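Local coordinates for FKBP-type peptidyl-prolyl cis-trans isomerase FkpA (Escherichia coli, PDB 1Q6H), which catalyses the cis-trans isomerization of peptidyl-proline bonds and acts as a chaperone, helping proteins to fold in the periplasm, at residues 135-138 with 139-142; 156-159 with 160-163. All coordinates share one frame; numbering follows the deposited sequence.

Contact 1. Residues 135-138 with 139-142; sequences APKD and SDTV
With its CG anti to the carbonyl carbon (chi1 -68°), Asp140 swings its carboxylate back beside its own backbone N and over the main chain of Lys137, three residues earlier. There OD2 takes the amide hydrogen of Lys137, its distance to Lys137 N being 2.7 Å. The bond is fairly straight, 161° at the hydrogen, although the donor comes in well above the carboxylate plane. A type I beta turn from Lys137 to Asp140 makes this possible: Asp140 N returns a bond to Lys137 O at 2.9 Å, so backbone and side chain together tie the two residues in both directions. The side chains run alongside each other, Lys137 CB lying 3.5 Å from Asp140 OD2. A water donates to Asp140 OD2 and, less certainly, to Ala135 O, which is crowded in the model. The turn lies in the loop after strand 124-127 and leads into strand 141-150, where Pro136 CB rests on Val142 CG1 at 4.3 Å and both residues pack on Leu220 of strand 214-223. Asp138 turns outward to a salt bridge with Lys182. An alanine in place of Asp140 would probably leave the Lys137 amide and the water without this acceptor and free the chain before the turn to shift. An amide and a water donating to Asp140 OD2 probably stabilise its charge; Lys137 NZ, 5.7 Å from that atom, may add a little without contact.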
loop_
_atom_site.group_PDB
_atom_site.type_symbol
_atom_site.label_atom_id
_atom_site.label_comp_id
_atom_site.label_asym_id
_atom_site.label_seq_id
_atom_site.Cartn_x
_atom_site.Cartn_y
_atom_site.Cartn_z
ATOM N N ALA A 135 -4.913 29.953 -42.185
ATOM C CA ALA A 135 -5.235 29.950 -40.754
ATOM C C ALA A 135 -5.541 28.515 -40.300
ATOM O O ALA A 135 -6.303 27.838 -40.965
ATOM C CB ALA A 135 -6.422 30.846 -40.474
ATOM N N PRO A 136 -4.926 28.066 -39.202
ATOM C CA PRO A 136 -5.252 26.789 -38.554
ATOM C C PRO A 136 -6.747 26.668 -38.247
ATOM O O PRO A 136 -7.305 27.610 -37.673
ATOM C CB PRO A 136 -4.513 26.875 -37.206
ATOM C CG PRO A 136 -3.453 27.906 -37.379
ATOM C CD PRO A 136 -3.876 28.788 -38.479
ATOM N N LYS A 137 -7.344 25.544 -38.619
ATOM C CA LYS A 137 -8.754 25.251 -38.407
ATOM C C LYS A 137 -8.898 24.047 -37.476
ATOM O O LYS A 137 -7.942 23.287 -37.258
ATOM C CB LYS A 137 -9.441 24.956 -39.728
ATOM C CG LYS A 137 -9.932 26.195 -40.489
ATOM C CD LYS A 137 -8.785 26.960 -41.102
ATOM C CE LYS A 137 -9.239 27.961 -42.161
ATOM N NZ LYS A 137 -8.117 28.325 -43.085
ATOM N N ASP A 138 -10.095 23.872 -36.930
ATOM C CA ASP A 138 -10.324 22.819 -35.922
ATOM C C ASP A 138 -9.790 21.405 -36.203
ATOM O O ASP A 138 -9.158 20.776 -35.337
ATOM C CB ASP A 138 -11.810 22.765 -35.545
ATOM C CG ASP A 138 -12.176 23.815 -34.491
ATOM O OD1 ASP A 138 -11.265 24.487 -33.952
ATOM O OD2 ASP A 138 -13.340 24.054 -34.145
ATOM N N SER A 139 -10.037 20.874 -37.382
ATOM C CA SER A 139 -9.590 19.511 -37.638
ATOM C C SER A 139 -8.125 19.409 -38.106
ATOM O O SER A 139 -7.624 18.288 -38.349
ATOM C CB SER A 139 -10.499 18.871 -38.665
ATOM O OG SER A 139 -10.351 19.568 -39.877
ATOM N N ASP A 140 -7.427 20.544 -38.206
ATOM C CA ASP A 140 -6.041 20.521 -38.661
ATOM C C ASP A 140 -5.083 19.971 -37.635
ATOM O O ASP A 140 -5.335 20.048 -36.428
ATOM C CB ASP A 140 -5.518 21.923 -38.958
ATOM C CG ASP A 140 -6.180 22.570 -40.156
ATOM O OD1 ASP A 140 -6.731 21.841 -41.024
ATOM O OD2 ASP A 140 -6.192 23.813 -40.274
ATOM N N THR A 141 -3.948 19.490 -38.133
ATOM C CA THR A 141 -2.835 19.131 -37.293
ATOM C C THR A 141 -1.877 20.312 -37.249
ATOM O O THR A 141 -1.561 20.906 -38.281
ATOM C CB THR A 141 -2.115 17.901 -37.851
ATOM O OG1 THR A 141 -3.011 16.782 -37.885
ATOM C CG2 THR A 141 -1.036 17.482 -36.909
ATOM N N VAL A 142 -1.419 20.660 -36.059
ATOM C CA VAL A 142 -0.451 21.722 -35.910
ATOM C C VAL A 142 0.827 21.152 -35.324
ATOM O O VAL A 142 0.794 20.181 -34.555
ATOM C CB VAL A 142 -0.957 22.897 -34.988
ATOM C CG1 VAL A 142 -2.102 23.707 -35.638
ATOM C CG2 VAL A 142 -1.380 22.399 -33.634
HETATM O O HOH W 1 -5.951 25.493 -42.351
#

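Contact 2. Residues 156-159 with 160-163; sequences FDNS and YTRG
Strand 155-158 ends in a tight turn at Asn158, where helical backbone angles from Ser159 to Arg162 bring Arg162 N to 2.7 Å from Ser159 O. Asn158 O lies at the heart of the turn and accepts twice from Thr161. The hydroxyl OG1 meets this oxygen at 2.6 Å, nearly head-on (C=O...OG1 163°), while Thr161 N reaches it at 3.2 Å from above the carbonyl plane. The rotation about chi1 (66°) puts OG1 between the backbone N and the carbonyl carbon of Thr161, where it reaches Asn158 O, and lays Thr161 CG2 against the Asn158 amide, 3.5 Å from Asn158 CG. Asn158 OD1 bonds weakly with Tyr160 N and also lies in the plane of the tyrosine ring, at its edge, 3.2 Å from Tyr160 CD2; amide and ring stand almost perpendicular.

Across the turn, Arg162 bends at chi3 (-63°) and brings its guanidinium back along Ser159 toward the strand. Arg162 NH1 forms a salt bridge with Asp157 OD1 at 2.7 Å; the oxygen uses its syn lone pair and lies close to the guanidinium plane. Arg162 NH2 passes 3.4 Å from Ser159 CA.

Tyr146 on strand 141-150 gathers these polar ends: its hydroxyl bonds Asp157 OD2 and Arg162 NH2, and its backbone N bonds Ser159 OG. These bonds tie the turn to strand 141-150; on strand 155-158, Phe156 and Asp157 both face Gly148, a classic beta bulge. The cluster of Tyr146, Asp157 and Arg162, next to Phe156 and Phe216, is consistent with the edge of the proline-binding pocket of FKBP domains. Tyr160 touches Asn145 of strand 141-150 and Glu219 of strand 214-223, and the chain runs on toward strand 166-169.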
loop_
_atom_site.group_PDB
_atom_site.type_symbol
_atom_site.label_atom_id
_atom_site.label_comp_id
_atom_site.label_asym_id
_atom_site.label_seq_id
_atom_site.Cartn_x
_atom_site.Cartn_y
_atom_site.Cartn_z
ATOM N N PHE A 156 6.751 24.543 -16.693
ATOM C CA PHE A 156 6.117 23.244 -16.503
ATOM C C PHE A 156 6.204 22.336 -17.737
ATOM O O PHE A 156 6.026 21.118 -17.628
ATOM C CB PHE A 156 4.679 23.397 -16.024
ATOM C CG PHE A 156 3.764 24.110 -17.002
ATOM C CD1 PHE A 156 3.176 23.423 -18.047
ATOM C CD2 PHE A 156 3.485 25.446 -16.857
ATOM C CE1 PHE A 156 2.347 24.060 -18.924
ATOM C CE2 PHE A 156 2.650 26.088 -17.742
ATOM C CZ PHE A 156 2.074 25.401 -18.765
ATOM N N ASP A 157 6.496 22.913 -18.902
ATOM C CA ASP A 157 6.627 22.124 -20.132
ATOM C C ASP A 157 7.449 22.935 -21.127
ATOM O O ASP A 157 7.314 24.165 -21.186
ATOM C CB ASP A 157 5.239 21.770 -20.667
ATOM C CG ASP A 157 5.261 20.748 -21.809
ATOM O OD1 ASP A 157 6.302 20.148 -22.140
ATOM O OD2 ASP A 157 4.094 20.556 -22.427
ATOM N N ASN A 158 8.309 22.264 -21.894
ATOM C CA ASN A 158 9.242 22.940 -22.816
ATOM C C ASN A 158 9.636 21.976 -23.928
ATOM O O ASN A 158 10.529 21.146 -23.759
ATOM C CB ASN A 158 10.483 23.396 -22.045
ATOM C CG ASN A 158 11.477 24.185 -22.896
ATOM O OD1 ASN A 158 11.506 24.083 -24.120
ATOM N ND2 ASN A 158 12.338 24.965 -22.214
ATOM N N SER A 159 8.968 22.088 -25.070
ATOM C CA SER A 159 9.197 21.152 -26.176
ATOM C C SER A 159 10.633 21.107 -26.688
ATOM O O SER A 159 11.115 20.056 -27.138
ATOM C CB SER A 159 8.265 21.509 -27.330
ATOM O OG SER A 159 8.647 22.746 -27.928
ATOM N N TYR A 160 11.306 22.254 -26.635
ATOM C CA TYR A 160 12.641 22.413 -27.187
ATOM C C TYR A 160 13.547 21.405 -26.536
ATOM O O TYR A 160 14.423 20.800 -27.172
ATOM C CB TYR A 160 13.176 23.843 -26.923
ATOM C CG TYR A 160 12.382 24.972 -27.580
ATOM C CD1 TYR A 160 12.652 25.355 -28.883
ATOM C CD2 TYR A 160 11.366 25.652 -26.895
ATOM C CE1 TYR A 160 11.941 26.366 -29.498
ATOM C CE2 TYR A 160 10.640 26.666 -27.503
ATOM C CZ TYR A 160 10.943 27.021 -28.808
ATOM O OH TYR A 160 10.261 28.023 -29.465
ATOM N N THR A 161 13.317 21.191 -25.252
ATOM C CA THR A 161 14.158 20.269 -24.523
ATOM C C THR A 161 13.955 18.849 -24.993
ATOM O O THR A 161 14.800 17.992 -24.706
ATOM C CB THR A 161 13.877 20.317 -23.033
ATOM O OG1 THR A 161 12.557 19.839 -22.790
ATOM C CG2 THR A 161 13.918 21.744 -22.493
ATOM N N ARG A 162 12.859 18.575 -25.691
ATOM C CA ARG A 162 12.625 17.202 -26.153
ATOM C C ARG A 162 13.286 16.999 -27.510
ATOM O O ARG A 162 13.354 15.884 -28.037
ATOM C CB ARG A 162 11.134 16.880 -26.191
ATOM C CG ARG A 162 10.515 16.668 -24.833
ATOM C CD ARG A 162 9.061 16.219 -24.887
ATOM N NE ARG A 162 8.199 17.219 -25.510
ATOM C CZ ARG A 162 7.440 18.085 -24.863
ATOM N NH1 ARG A 162 7.392 18.096 -23.535
ATOM N NH2 ARG A 162 6.718 18.956 -25.555
ATOM N N GLY A 163 13.816 18.086 -28.058
ATOM C CA GLY A 163 14.535 18.026 -29.314
ATOM C C GLY A 163 13.642 17.958 -30.534
ATOM O O GLY A 163 14.130 17.835 -31.659
#

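Overall arrangement
Both contacts are local turns flanking strand 141-150 in the FKBP-type domain: contact 1 leads into it, and contact 2 follows its antiparallel neighbour, strand 155-158. Their centres lie about 22 Å apart and they do not touch, with about 10 Å between nearest atoms. Contact 1 is partly buried, with Pro136 and Val142 packed inward; its polar bonds are the turn's backbone bond and one carboxylate on a backbone amide. Contact 2 lies at the surface and is more polar; its side chains pair with each other as well as with the backbone, through an ion pair shared with Tyr146. The first thus joins an apolar base to a turn, whereas the second relies chiefly on polar bonds.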